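Side-chain contacts in peroxisomal membrane protein PEX15 (Saccharomyces cerevisiae, PDB 5VXV), which docks the Pex1-Pex6 AAA-ATPase complex, which extracts the receptor Pex5, on the peroxisomal membrane: residues Asp43-Ala48 and Asn68-Asp73; Phe97-Ile102 and Ile150-Phe155; Glu121-Met126 and Lys160-Lys165; Gly145-Ile150 and Glu197-Asn202. One frame throughout, in Å; residues are numbered along the deposited sequence. Where two conformers were deposited one is given.

Contact 1: residues Asp43-Ala48 and Asn68-Asp73; sequences DLFVSA and NIFTLD
Phe45 meets Phe70 and Ile69 in a buried, wholly apolar contact between helix 39-51 and the last turn of helix 60-70, within the all-helical and probably cytoplasmic domain of this membrane protein. The two phenylalanines reach for each other from opposite directions. Their planes are only 3° from parallel, but they are offset until little of one covers the other, with centroids separated by 5.6 Å. The touch is made at the rims: Phe45 CE2 lies 3.6 Å from Phe70 CE2, and Phe70 CZ is as near. With CG anti to the backbone N (chi1 175°), Phe45 carries its ring straight out across the gap between the helices. Ile69 fills the angle beside this pair. Its CG2 rests 4.0 Å above the centre of the Phe70 ring and at the same time lies 3.8 Å from Phe45 CE2, so one methyl touches both aromatics. Beyond the pair, the Phe45 ring also meets Phe35 and is packed by Leu21 and Met24 of helix 17-27, while Cys100 and Val104 of helix 91-108 touch Phe70. No hydrogen bond crosses between the two segments, so their cohesion comes from van der Waals contact and the exclusion of water.

Contact 2: residues Phe97-Ile102 and Ile150-Phe155; sequences FFRCCI and IEIFIF
Arg99 NH2, on the side chain that packs against Ile152, makes a salt bridge with Asp50 OD2, while NH1 forms a long, weak ion pair with Glu148 OE2, one turn before Ile152 on the opposing helix. What the arginine offers Ile152 directly is apolar contact. The delta methyl of Ile152 comes up against the arginine chain at about a right angle, with CD1 3.7 Å from Arg99 NH1 and 3.9 Å from Arg99 CG, so it sits in the crook of a side chain that is bent at chi3 (-68°). That bend brings NH1 round to the methyl. The backbones pass closest here too, Arg99 CA standing 7.5 Å from Ile152 CA. These are helices 91-108 and 143-161, packed side by side near the middle of the all-helical domain, with helix 112-136 lying against both: Met126 touches Phe98 and Ile152, and Leu122 touches Ile102. One turn further along helix 91-108, Ile102 meets the other branch of the same isoleucine, its CD1 3.6 Å from Ile152 CG2, the two chains crossing at a slant. From Ile152 to Phe155 the helix opens into a pi-type turn. Beside the pair, Gln156 of helix 143-161 packs against both Arg99 and Ile102.

Contact 3: residues Glu121-Met126 and Lys160-Lys165; sequences ELESIM and KLHHKK
His162 and Glu123 form a His-carboxylate hydrogen bond where helix 143-161 runs out, tying that end to helix 112-136. His162 NE2 donates to Glu123 OE2 over 2.6 Å, with an N-H...O angle of 154°. The acceptor oxygen lies practically in the imidazole plane, whereas the ring nitrogen meets OE2 from above the carboxylate, 40° out of its plane. Glu123 gets there as an extended chain, approaching the ring from the opposite direction. The same OE2 also takes a salt bridge from Lys158 NZ, and on the far nitrogen His162 ND1 is hydrogen-bonded to Glu116 OE2. With a carboxylate at each nitrogen the ring's rotation is probably fixed, and the pairing is likely to favour the protonated imidazolium. Were Glu123 shortened to an alanine, His162 NE2 and Lys158 NZ would probably lose the carboxylate they share, and the ring would be held less firmly, through its ND1 bond to Glu116. Behind the polar pair, Leu122 CD2 and Leu161 CD1 make a looser apolar contact at 4.3 Å. His163 is the first residue to leave helical backbone angles: its phi is positive (56°), and its N bonds back to Lys160 O at 3.0 Å, one of the two bonds defining a Schellman motif.

Contact 4: residues Gly145-Ile150 and Glu197-Asn202; sequences GLQELI and EDAILN
Gln147 reaches across to Ala199 and Ile200 as a fully extended chain. From CB, CG stands anti to the backbone N (chi1 -180°), which directs the rest towards the facing helix. CG passes Ile200 CG1 at 4.3 Å; CD follows, 4.0 Å from Ala199 CB; and at the tip NE2 rests 3.5 Å from that same methyl. This last approach is packing of an amide nitrogen on a methyl, and NE2 hydrogen-bonds instead to Glu151 OE2, one turn on in its own helix, an oxygen that Ser203 OG of the facing helix also binds. The helices joined here are 143-161 and 196-217, the latter the long C-terminal helix of the model. Over these segments they run in broadly the same direction, crossing at -37° with their axes 10.3 Å apart, and Gln147 CA and Ile200 CA come within 7.0 Å. On the more buried side Ile200 meets Ile150 at about a right angle: its delta methyl, CD1, lies 3.6 Å from Ile150 CG2 and 3.7 Å from Ile150 CB, so it presses on the branch point rather than on the tip. Leu185 of helix 181-187 and Tyr171 of helix 168-177 also touch Ile200.

In the fold
Helix 143-161 is common to contacts 2, 3 and 4, which join it to helices 91-108, 112-136 and 196-217 in turn; contact 1 uses none of it, but Phe70 packs on Cys100 and Phe97 of contact 2. Contacts 1 and 2 are buried, contact 2 only about 4 Å from the chain's centre, whereas contacts 3 and 4 are partly buried. The chemistry follows: rings and a methyl in contact 1, isoleucines beside an arginine in contact 2, isoleucines and an amide in contact 4, and contact 3 alone has a hydrogen bond across its segments, histidine to carboxylate. Contacts 1 and 4 lie on opposite sides of that centre, their centres about 24 Å apart.

Contact 1: residues Asp43-Ala48 and Asn68-Asp73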
loop_
_atom_site.group_PDB
_atom_site.type_symbol
_atom_site.label_atom_id
_atom_site.label_comp_id
_atom_site.label_asym_id
_atom_site.label_seq_id
_atom_site.Cartn_x
_atom_site.Cartn_y
_atom_site.Cartn_z
ATOM N N ASP A 43 4.709 4.582 12.746
ATOM C CA ASP A 43 5.663 4.298 11.679
ATOM C C ASP A 43 6.218 2.882 11.800
ATOM O O ASP A 43 6.337 2.168 10.798
ATOM C CB ASP A 43 6.792 5.328 11.710
ATOM C CG ASP A 43 7.390 5.587 10.341
ATOM O OD1 ASP A 43 6.619 5.756 9.369
ATOM O OD2 ASP A 43 8.633 5.631 10.234
ATOM N N LEU A 44 6.566 2.457 13.018
ATOM C CA LEU A 44 7.060 1.096 13.211
ATOM C C LEU A 44 5.989 0.074 12.856
ATOM O O LEU A 44 6.259 -0.916 12.167
ATOM C CB LEU A 44 7.522 0.899 14.656
ATOM C CG LEU A 44 7.880 -0.545 15.035
ATOM C CD1 LEU A 44 9.006 -1.081 14.160
ATOM C CD2 LEU A 44 8.253 -0.646 16.506
ATOM N N PHE A 45 4.764 0.295 13.331
ATOM C CA PHE A 45 3.685 -0.649 13.074
ATOM C C PHE A 45 3.489 -0.870 11.578
ATOM O O PHE A 45 3.404 -2.011 11.113
ATOM C CB PHE A 45 2.396 -0.146 13.720
ATOM C CG PHE A 45 1.201 -0.993 13.412
ATOM C CD1 PHE A 45 1.062 -2.245 13.986
ATOM C CD2 PHE A 45 0.218 -0.541 12.548
ATOM C CE1 PHE A 45 -0.035 -3.028 13.708
ATOM C CE2 PHE A 45 -0.884 -1.320 12.267
ATOM C CZ PHE A 45 -1.012 -2.565 12.845
ATOM N N VAL A 46 3.421 0.216 10.805
ATOM C CA VAL A 46 3.207 0.093 9.364
ATOM C C VAL A 46 4.385 -0.616 8.706
ATOM O O VAL A 46 4.205 -1.472 7.831
ATOM C CB VAL A 46 2.960 1.481 8.745
ATOM C CG1 VAL A 46 2.860 1.391 7.225
ATOM C CG2 VAL A 46 1.691 2.092 9.313
ATOM N N SER A 47 5.610 -0.276 9.113
ATOM C CA SER A 47 6.781 -0.904 8.511
ATOM C C SER A 47 6.830 -2.395 8.816
ATOM O O SER A 47 7.175 -3.202 7.942
ATOM C CB SER A 47 8.056 -0.217 8.999
ATOM O OG SER A 47 8.180 1.074 8.430
ATOM N N ALA A 48 6.489 -2.782 10.046
ATOM C CA ALA A 48 6.494 -4.196 10.405
ATOM C C ALA A 48 5.416 -4.955 9.641
ATOM O O ALA A 48 5.668 -6.038 9.100
ATOM C CB ALA A 48 6.307 -4.355 11.914
ATOM N N ASN A 68 -8.252 -4.066 12.456
ATOM C CA ASN A 68 -8.952 -2.820 12.745
ATOM C C ASN A 68 -8.276 -1.633 12.071
ATOM O O ASN A 68 -8.949 -0.664 11.703
ATOM C CB ASN A 68 -9.028 -2.601 14.255
ATOM C CG ASN A 68 -10.241 -1.794 14.664
ATOM N N ILE A 69 -6.956 -1.692 11.889
ATOM C CA ILE A 69 -6.241 -0.564 11.302
ATOM C C ILE A 69 -6.324 -0.572 9.777
ATOM O O ILE A 69 -6.258 0.493 9.152
ATOM C CB ILE A 69 -4.772 -0.561 11.765
ATOM C CG1 ILE A 69 -4.678 -0.543 13.296
ATOM C CG2 ILE A 69 -4.019 0.628 11.174
ATOM C CD1 ILE A 69 -5.382 0.628 13.965
ATOM N N PHE A 70 -6.457 -1.745 9.150
ATOM C CA PHE A 70 -6.351 -1.850 7.697
ATOM C C PHE A 70 -7.628 -2.340 7.022
ATOM O O PHE A 70 -7.613 -2.591 5.810
ATOM C CB PHE A 70 -5.184 -2.768 7.317
ATOM C CG PHE A 70 -3.847 -2.275 7.797
ATOM C CD1 PHE A 70 -3.368 -1.035 7.402
ATOM C CD2 PHE A 70 -3.069 -3.051 8.632
ATOM C CE1 PHE A 70 -2.143 -0.578 7.838
ATOM C CE2 PHE A 70 -1.843 -2.600 9.076
ATOM C CZ PHE A 70 -1.377 -1.360 8.675
ATOM N N THR A 71 -8.726 -2.484 7.760
ATOM C CA THR A 71 -10.029 -2.770 7.169
ATOM C C THR A 71 -10.702 -1.439 6.856
ATOM O O THR A 71 -10.910 -0.617 7.756
ATOM C CB THR A 71 -10.882 -3.623 8.108
ATOM O OG1 THR A 71 -10.232 -4.878 8.337
ATOM C CG2 THR A 71 -12.261 -3.888 7.511
ATOM N N LEU A 72 -11.053 -1.240 5.583
ATOM C CA LEU A 72 -11.238 0.109 5.054
ATOM C C LEU A 72 -12.348 0.880 5.756
ATOM O O LEU A 72 -12.254 2.106 5.883
ATOM C CB LEU A 72 -11.515 0.042 3.550
ATOM C CG LEU A 72 -10.383 -0.524 2.690
ATOM C CD1 LEU A 72 -10.805 -0.592 1.231
ATOM C CD2 LEU A 72 -9.113 0.309 2.841
ATOM N N ASP A 73 -13.400 0.206 6.215
ATOM C CA ASP A 73 -14.573 0.900 6.727
ATOM C C ASP A 73 -14.638 0.953 8.249
ATOM O O ASP A 73 -15.667 1.369 8.792
ATOM C CB ASP A 73 -15.849 0.258 6.175
ATOM C CG ASP A 73 -15.913 -1.233 6.432
ATOM O OD1 ASP A 73 -15.072 -1.748 7.197
ATOM O OD2 ASP A 73 -16.817 -1.891 5.871
#

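Contact 2: residues Phe97-Ile102 and Ile150-Phe155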
loop_
_atom_site.group_PDB
_atom_site.type_symbol
_atom_site.label_atom_id
_atom_site.label_comp_id
_atom_site.label_asym_id
_atom_site.label_seq_id
_atom_site.Cartn_x
_atom_site.Cartn_y
_atom_site.Cartn_z
ATOM N N PHE A 97 1.059 1.585 3.592
ATOM C CA PHE A 97 -0.293 1.474 4.126
ATOM C C PHE A 97 -1.228 0.815 3.118
ATOM O O PHE A 97 -1.985 -0.100 3.462
ATOM C CB PHE A 97 -0.813 2.855 4.524
ATOM C CG PHE A 97 -2.246 2.853 4.968
ATOM C CD1 PHE A 97 -2.581 2.576 6.284
ATOM C CD2 PHE A 97 -3.263 3.119 4.065
ATOM C CE1 PHE A 97 -3.902 2.566 6.686
ATOM C CE2 PHE A 97 -4.586 3.112 4.464
ATOM C CZ PHE A 97 -4.904 2.834 5.776
ATOM N N PHE A 98 -1.191 1.267 1.861
ATOM C CA PHE A 98 -2.049 0.662 0.847
ATOM C C PHE A 98 -1.738 -0.822 0.683
ATOM O O PHE A 98 -2.652 -1.644 0.549
ATOM C CB PHE A 98 -1.902 1.398 -0.489
ATOM C CG PHE A 98 -2.582 2.748 -0.532
ATOM C CD1 PHE A 98 -3.825 2.939 0.051
ATOM C CD2 PHE A 98 -1.974 3.826 -1.157
ATOM C CE1 PHE A 98 -4.448 4.174 0.008
ATOM C CE2 PHE A 98 -2.595 5.064 -1.202
ATOM C CZ PHE A 98 -3.833 5.235 -0.617
ATOM N N ARG A 99 -0.456 -1.193 0.711
ATOM C CA ARG A 99 -0.108 -2.606 0.588
ATOM C C ARG A 99 -0.669 -3.411 1.756
ATOM O O ARG A 99 -1.065 -4.570 1.586
ATOM C CB ARG A 99 1.407 -2.776 0.491
ATOM C CG ARG A 99 1.987 -2.351 -0.850
ATOM C CD ARG A 99 3.386 -2.918 -1.066
ATOM N NE ARG A 99 4.371 -2.327 -0.163
ATOM C CZ ARG A 99 5.150 -1.290 -0.459
ATOM N NH1 ARG A 99 5.080 -0.702 -1.647
ATOM N NH2 ARG A 99 6.009 -0.837 0.441
ATOM N N CYS A 100 -0.715 -2.814 2.950
ATOM C CA CYS A 100 -1.290 -3.506 4.099
ATOM C C CYS A 100 -2.794 -3.697 3.933
ATOM O O CYS A 100 -3.332 -4.754 4.282
ATOM C CB CYS A 100 -0.981 -2.741 5.386
ATOM S SG CYS A 100 0.761 -2.795 5.865
ATOM N N CYS A 101 -3.492 -2.689 3.402
ATOM C CA CYS A 101 -4.915 -2.854 3.112
ATOM C C CYS A 101 -5.134 -3.971 2.100
ATOM O O CYS A 101 -6.071 -4.767 2.231
ATOM C CB CYS A 101 -5.503 -1.544 2.590
ATOM S SG CYS A 101 -5.494 -0.183 3.779
ATOM N N ILE A 102 -4.272 -4.044 1.087
ATOM C CA ILE A 102 -4.374 -5.095 0.080
ATOM C C ILE A 102 -4.182 -6.465 0.717
ATOM O O ILE A 102 -4.876 -7.429 0.378
ATOM C CB ILE A 102 -3.349 -4.835 -1.041
ATOM C CG1 ILE A 102 -3.748 -3.588 -1.837
ATOM C CG2 ILE A 102 -3.218 -6.044 -1.966
ATOM C CD1 ILE A 102 -2.635 -3.015 -2.686
ATOM N N ILE A 150 1.487 4.161 -8.458
ATOM C CA ILE A 150 0.707 3.750 -9.621
ATOM C C ILE A 150 0.885 2.260 -9.874
ATOM O O ILE A 150 -0.062 1.564 -10.260
ATOM C CB ILE A 150 1.092 4.585 -10.856
ATOM C CG1 ILE A 150 0.938 6.084 -10.567
ATOM C CG2 ILE A 150 0.231 4.188 -12.052
ATOM C CD1 ILE A 150 -0.455 6.510 -10.136
ATOM N N GLU A 151 2.088 1.736 -9.640
ATOM C CA GLU A 151 2.317 0.321 -9.904
ATOM C C GLU A 151 1.629 -0.562 -8.867
ATOM O O GLU A 151 1.222 -1.683 -9.189
ATOM C CB GLU A 151 3.819 0.052 -9.992
ATOM C CG GLU A 151 4.424 0.673 -11.254
ATOM C CD GLU A 151 5.835 0.211 -11.550
ATOM O OE1 GLU A 151 6.413 -0.524 -10.723
ATOM O OE2 GLU A 151 6.364 0.591 -12.620
ATOM N N ILE A 152 1.448 -0.076 -7.634
ATOM C CA ILE A 152 0.588 -0.790 -6.690
ATOM C C ILE A 152 -0.830 -0.870 -7.241
ATOM O O ILE A 152 -1.450 -1.937 -7.267
ATOM C CB ILE A 152 0.607 -0.112 -5.308
ATOM C CG1 ILE A 152 1.978 -0.252 -4.649
ATOM C CG2 ILE A 152 -0.465 -0.723 -4.397
ATOM C CD1 ILE A 152 2.158 0.628 -3.424
ATOM N N PHE A 153 -1.363 0.269 -7.682
ATOM C CA PHE A 153 -2.723 0.302 -8.206
ATOM C C PHE A 153 -2.891 -0.695 -9.346
ATOM O O PHE A 153 -3.847 -1.478 -9.365
ATOM C CB PHE A 153 -3.062 1.721 -8.665
ATOM C CG PHE A 153 -4.483 1.890 -9.130
ATOM C CD1 PHE A 153 -4.823 1.660 -10.451
ATOM C CD2 PHE A 153 -5.473 2.286 -8.245
ATOM C CE1 PHE A 153 -6.126 1.814 -10.883
ATOM C CE2 PHE A 153 -6.779 2.443 -8.674
ATOM C CZ PHE A 153 -7.105 2.205 -9.993
ATOM N N ILE A 154 -1.961 -0.692 -10.301
ATOM C CA ILE A 154 -2.109 -1.540 -11.481
ATOM C C ILE A 154 -1.824 -3.000 -11.140
ATOM O O ILE A 154 -2.641 -3.887 -11.417
ATOM C CB ILE A 154 -1.202 -1.036 -12.618
ATOM C CG1 ILE A 154 -1.672 0.347 -13.078
ATOM C CG2 ILE A 154 -1.207 -2.021 -13.787
ATOM C CD1 ILE A 154 -0.789 1.003 -14.122
ATOM N N PHE A 155 -0.664 -3.277 -10.539
ATOM C CA PHE A 155 -0.225 -4.664 -10.415
ATOM C C PHE A 155 -0.853 -5.368 -9.216
ATOM O O PHE A 155 -1.141 -6.566 -9.284
ATOM C CB PHE A 155 1.301 -4.728 -10.325
ATOM C CG PHE A 155 2.002 -4.256 -11.569
ATOM C CD1 PHE A 155 1.654 -4.764 -12.809
ATOM C CD2 PHE A 155 3.000 -3.301 -11.499
ATOM C CE1 PHE A 155 2.291 -4.329 -13.957
ATOM C CE2 PHE A 155 3.638 -2.862 -12.641
ATOM C CZ PHE A 155 3.284 -3.375 -13.872
#

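Contact 3: residues Glu121-Met126 and Lys160-Lys165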
loop_
_atom_site.group_PDB
_atom_site.type_symbol
_atom_site.label_atom_id
_atom_site.label_comp_id
_atom_site.label_asym_id
_atom_site.label_seq_id
_atom_site.Cartn_x
_atom_site.Cartn_y
_atom_site.Cartn_z
ATOM N N GLU A 121 -13.829 -0.511 -3.262
ATOM C CA GLU A 121 -13.650 0.583 -2.311
ATOM C C GLU A 121 -12.212 1.080 -2.315
ATOM O O GLU A 121 -11.964 2.292 -2.295
ATOM C CB GLU A 121 -14.045 0.135 -0.904
ATOM C CG GLU A 121 -15.533 -0.084 -0.702
ATOM C CD GLU A 121 -15.876 -0.422 0.738
ATOM O OE1 GLU A 121 -15.087 -0.059 1.641
ATOM O OE2 GLU A 121 -16.930 -1.049 0.967
ATOM N N LEU A 122 -11.249 0.157 -2.334
ATOM C CA LEU A 122 -9.846 0.553 -2.351
ATOM C C LEU A 122 -9.500 1.298 -3.632
ATOM O O LEU A 122 -8.736 2.269 -3.607
ATOM C CB LEU A 122 -8.956 -0.678 -2.193
ATOM C CG LEU A 122 -7.448 -0.423 -2.225
ATOM C CD1 LEU A 122 -7.021 0.466 -1.063
ATOM C CD2 LEU A 122 -6.695 -1.738 -2.206
ATOM N N GLU A 123 -10.037 0.846 -4.768
ATOM C CA GLU A 123 -9.782 1.533 -6.029
ATOM C C GLU A 123 -10.170 3.003 -5.934
ATOM O O GLU A 123 -9.407 3.888 -6.339
ATOM C CB GLU A 123 -10.544 0.848 -7.163
ATOM C CG GLU A 123 -9.962 -0.492 -7.584
ATOM C CD GLU A 123 -10.833 -1.213 -8.594
ATOM O OE1 GLU A 123 -11.995 -0.799 -8.795
ATOM O OE2 GLU A 123 -10.352 -2.199 -9.189
ATOM N N SER A 124 -11.355 3.282 -5.388
ATOM C CA SER A 124 -11.804 4.665 -5.249
ATOM C C SER A 124 -10.905 5.443 -4.299
ATOM O O SER A 124 -10.522 6.582 -4.589
ATOM C CB SER A 124 -13.253 4.699 -4.761
ATOM O OG SER A 124 -14.126 4.146 -5.728
ATOM N N ILE A 125 -10.563 4.846 -3.156
ATOM C CA ILE A 125 -9.692 5.517 -2.194
ATOM C C ILE A 125 -8.365 5.880 -2.848
ATOM O O ILE A 125 -7.866 7.004 -2.705
ATOM C CB ILE A 125 -9.491 4.630 -0.951
ATOM C CG1 ILE A 125 -10.770 4.615 -0.110
ATOM C CG2 ILE A 125 -8.308 5.114 -0.110
ATOM C CD1 ILE A 125 -10.797 3.546 0.963
HETATM N N MSE A 126 -7.772 4.938 -3.570
HETATM C CA MSE A 126 -6.460 5.158 -4.157
HETATM C C MSE A 126 -6.506 6.156 -5.316
HETATM O O MSE A 126 -5.646 7.031 -5.412
HETATM C CB MSE A 126 -5.860 3.834 -4.624
HETATM C CG MSE A 126 -5.466 2.921 -3.474
HETATM SE SE MSE A 126 -4.449 1.371 -4.062
HETATM C CE MSE A 126 -2.766 2.242 -4.510
ATOM N N LYS A 160 -3.804 -8.292 -9.415
ATOM C CA LYS A 160 -3.807 -9.378 -8.439
ATOM C C LYS A 160 -5.166 -9.530 -7.758
ATOM O O LYS A 160 -5.732 -10.628 -7.730
ATOM C CB LYS A 160 -2.709 -9.152 -7.399
ATOM C CG LYS A 160 -2.594 -10.280 -6.388
ATOM N N LEU A 161 -5.701 -8.449 -7.185
ATOM C CA LEU A 161 -6.930 -8.588 -6.406
ATOM C C LEU A 161 -8.112 -8.998 -7.277
ATOM O O LEU A 161 -9.038 -9.655 -6.790
ATOM C CB LEU A 161 -7.243 -7.289 -5.658
ATOM C CG LEU A 161 -6.396 -6.989 -4.412
ATOM C CD1 LEU A 161 -6.860 -5.695 -3.757
ATOM C CD2 LEU A 161 -6.436 -8.130 -3.399
ATOM N N HIS A 162 -8.104 -8.630 -8.556
ATOM C CA HIS A 162 -9.157 -9.047 -9.476
ATOM C C HIS A 162 -8.821 -10.334 -10.222
ATOM O O HIS A 162 -9.666 -10.834 -10.972
ATOM C CB HIS A 162 -9.449 -7.941 -10.496
ATOM C CG HIS A 162 -10.173 -6.762 -9.925
ATOM N ND1 HIS A 162 -11.402 -6.869 -9.310
ATOM C CD2 HIS A 162 -9.848 -5.447 -9.889
ATOM C CE1 HIS A 162 -11.799 -5.672 -8.915
ATOM N NE2 HIS A 162 -10.876 -4.792 -9.256
ATOM N N HIS A 163 -7.620 -10.883 -10.038
ATOM C CA HIS A 163 -7.202 -12.093 -10.745
ATOM C C HIS A 163 -7.312 -11.897 -12.256
ATOM O O HIS A 163 -7.857 -12.736 -12.978
ATOM C CB HIS A 163 -8.026 -13.302 -10.297
ATOM C CG HIS A 163 -8.231 -13.383 -8.816
ATOM N ND1 HIS A 163 -7.276 -13.885 -7.958
ATOM C CD2 HIS A 163 -9.286 -13.034 -8.042
ATOM C CE1 HIS A 163 -7.732 -13.838 -6.719
ATOM N NE2 HIS A 163 -8.949 -13.325 -6.742
ATOM N N LYS A 164 -6.744 -10.789 -12.739
ATOM C CA LYS A 164 -6.875 -10.351 -14.124
ATOM C C LYS A 164 -5.499 -10.124 -14.739
ATOM O O LYS A 164 -4.602 -9.587 -14.086
ATOM C CB LYS A 164 -7.709 -9.065 -14.193
ATOM C CG LYS A 164 -7.967 -8.538 -15.592
ATOM C CD LYS A 164 -8.999 -7.420 -15.563
ATOM C CE LYS A 164 -9.293 -6.892 -16.956
ATOM N N LYS A 165 -5.344 -10.519 -16.004
ATOM C CA LYS A 165 -4.046 -10.456 -16.656
ATOM C C LYS A 165 -3.609 -9.003 -16.856
ATOM O O LYS A 165 -4.441 -8.122 -17.089
ATOM C CB LYS A 165 -4.089 -11.175 -18.003
#

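Contact 4: residues Gly145-Ile150 and Glu197-Asn202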
loop_
_atom_site.group_PDB
_atom_site.type_symbol
_atom_site.label_atom_id
_atom_site.label_comp_id
_atom_site.label_asym_id
_atom_site.label_seq_id
_atom_site.Cartn_x
_atom_site.Cartn_y
_atom_site.Cartn_z
ATOM N N GLY A 145 8.419 7.515 -5.506
ATOM C CA GLY A 145 7.248 7.124 -4.739
ATOM C C GLY A 145 5.984 7.115 -5.575
ATOM O O GLY A 145 5.112 6.261 -5.390
ATOM N N LEU A 146 5.865 8.066 -6.506
ATOM C CA LEU A 146 4.676 8.129 -7.351
ATOM C C LEU A 146 4.640 6.968 -8.338
ATOM O O LEU A 146 3.584 6.359 -8.542
ATOM C CB LEU A 146 4.620 9.470 -8.085
ATOM C CG LEU A 146 3.422 9.680 -9.014
ATOM C CD1 LEU A 146 2.104 9.426 -8.295
ATOM C CD2 LEU A 146 3.447 11.088 -9.589
ATOM N N GLN A 147 5.780 6.630 -8.949
ATOM C CA GLN A 147 5.836 5.428 -9.775
ATOM C C GLN A 147 5.371 4.212 -8.984
ATOM O O GLN A 147 4.564 3.413 -9.469
ATOM C CB GLN A 147 7.252 5.194 -10.311
ATOM C CG GLN A 147 7.349 3.943 -11.190
ATOM C CD GLN A 147 8.768 3.578 -11.577
ATOM O OE1 GLN A 147 9.728 4.229 -11.168
ATOM N NE2 GLN A 147 8.905 2.520 -12.365
ATOM N N GLU A 148 5.871 4.060 -7.755
ATOM C CA GLU A 148 5.489 2.909 -6.943
ATOM C C GLU A 148 3.993 2.908 -6.665
ATOM O O GLU A 148 3.345 1.855 -6.705
ATOM C CB GLU A 148 6.277 2.901 -5.630
ATOM C CG GLU A 148 5.991 1.684 -4.748
ATOM C CD GLU A 148 6.819 1.661 -3.474
ATOM O OE1 GLU A 148 6.623 2.538 -2.608
ATOM O OE2 GLU A 148 7.672 0.759 -3.338
ATOM N N LEU A 149 3.428 4.081 -6.372
ATOM C CA LEU A 149 2.003 4.179 -6.070
ATOM C C LEU A 149 1.159 3.704 -7.249
ATOM O O LEU A 149 0.210 2.928 -7.079
ATOM C CB LEU A 149 1.655 5.621 -5.696
ATOM C CG LEU A 149 0.174 5.948 -5.501
ATOM C CD1 LEU A 149 -0.423 5.120 -4.373
ATOM C CD2 LEU A 149 -0.001 7.435 -5.239
ATOM N N ILE A 150 1.487 4.161 -8.458
ATOM C CA ILE A 150 0.707 3.750 -9.621
ATOM C C ILE A 150 0.885 2.260 -9.874
ATOM O O ILE A 150 -0.062 1.564 -10.260
ATOM C CB ILE A 150 1.092 4.585 -10.856
ATOM C CG1 ILE A 150 0.938 6.084 -10.567
ATOM C CG2 ILE A 150 0.231 4.188 -12.052
ATOM C CD1 ILE A 150 -0.455 6.510 -10.136
ATOM N N GLU A 197 5.633 7.759 -16.896
ATOM C CA GLU A 197 4.760 7.030 -17.808
ATOM C C GLU A 197 5.542 5.983 -18.588
ATOM O O GLU A 197 5.107 4.833 -18.707
ATOM C CB GLU A 197 4.059 7.995 -18.764
ATOM C CG GLU A 197 3.182 7.279 -19.784
ATOM C CD GLU A 197 2.195 8.202 -20.465
ATOM O OE1 GLU A 197 2.343 8.440 -21.683
ATOM O OE2 GLU A 197 1.273 8.690 -19.782
ATOM N N ASP A 198 6.701 6.368 -19.133
ATOM C CA ASP A 198 7.547 5.411 -19.840
ATOM C C ASP A 198 7.856 4.209 -18.956
ATOM O O ASP A 198 7.738 3.056 -19.386
ATOM C CB ASP A 198 8.848 6.079 -20.291
ATOM C CG ASP A 198 8.625 7.215 -21.272
ATOM O OD1 ASP A 198 7.600 7.205 -21.988
ATOM O OD2 ASP A 198 9.489 8.121 -21.330
ATOM N N ALA A 199 8.248 4.465 -17.708
ATOM C CA ALA A 199 8.652 3.383 -16.818
ATOM C C ALA A 199 7.485 2.460 -16.495
ATOM O O ALA A 199 7.647 1.234 -16.470
ATOM C CB ALA A 199 9.248 3.962 -15.536
ATOM N N ILE A 200 6.302 3.025 -16.235
ATOM C CA ILE A 200 5.142 2.201 -15.904
ATOM C C ILE A 200 4.782 1.301 -17.078
ATOM O O ILE A 200 4.520 0.104 -16.910
ATOM C CB ILE A 200 3.956 3.089 -15.485
ATOM C CG1 ILE A 200 4.269 3.782 -14.158
ATOM C CG2 ILE A 200 2.670 2.271 -15.365
ATOM C CD1 ILE A 200 3.297 4.877 -13.791
ATOM N N LEU A 201 4.750 1.864 -18.287
ATOM C CA LEU A 201 4.411 1.056 -19.455
ATOM C C LEU A 201 5.440 -0.045 -19.678
ATOM O O LEU A 201 5.083 -1.171 -20.044
ATOM C CB LEU A 201 4.284 1.948 -20.690
ATOM C CG LEU A 201 3.104 2.923 -20.645
ATOM C CD1 LEU A 201 3.256 4.006 -21.701
ATOM C CD2 LEU A 201 1.785 2.183 -20.827
ATOM N N ASN A 202 6.721 0.256 -19.449
ATOM C CA ASN A 202 7.750 -0.776 -19.549
ATOM C C ASN A 202 7.539 -1.858 -18.497
ATOM O O ASN A 202 7.682 -3.054 -18.785
ATOM C CB ASN A 202 9.137 -0.151 -19.406
ATOM C CG ASN A 202 10.251 -1.169 -19.560
ATOM O OD1 ASN A 202 10.494 -1.677 -20.656
ATOM N ND2 ASN A 202 10.940 -1.466 -18.464
#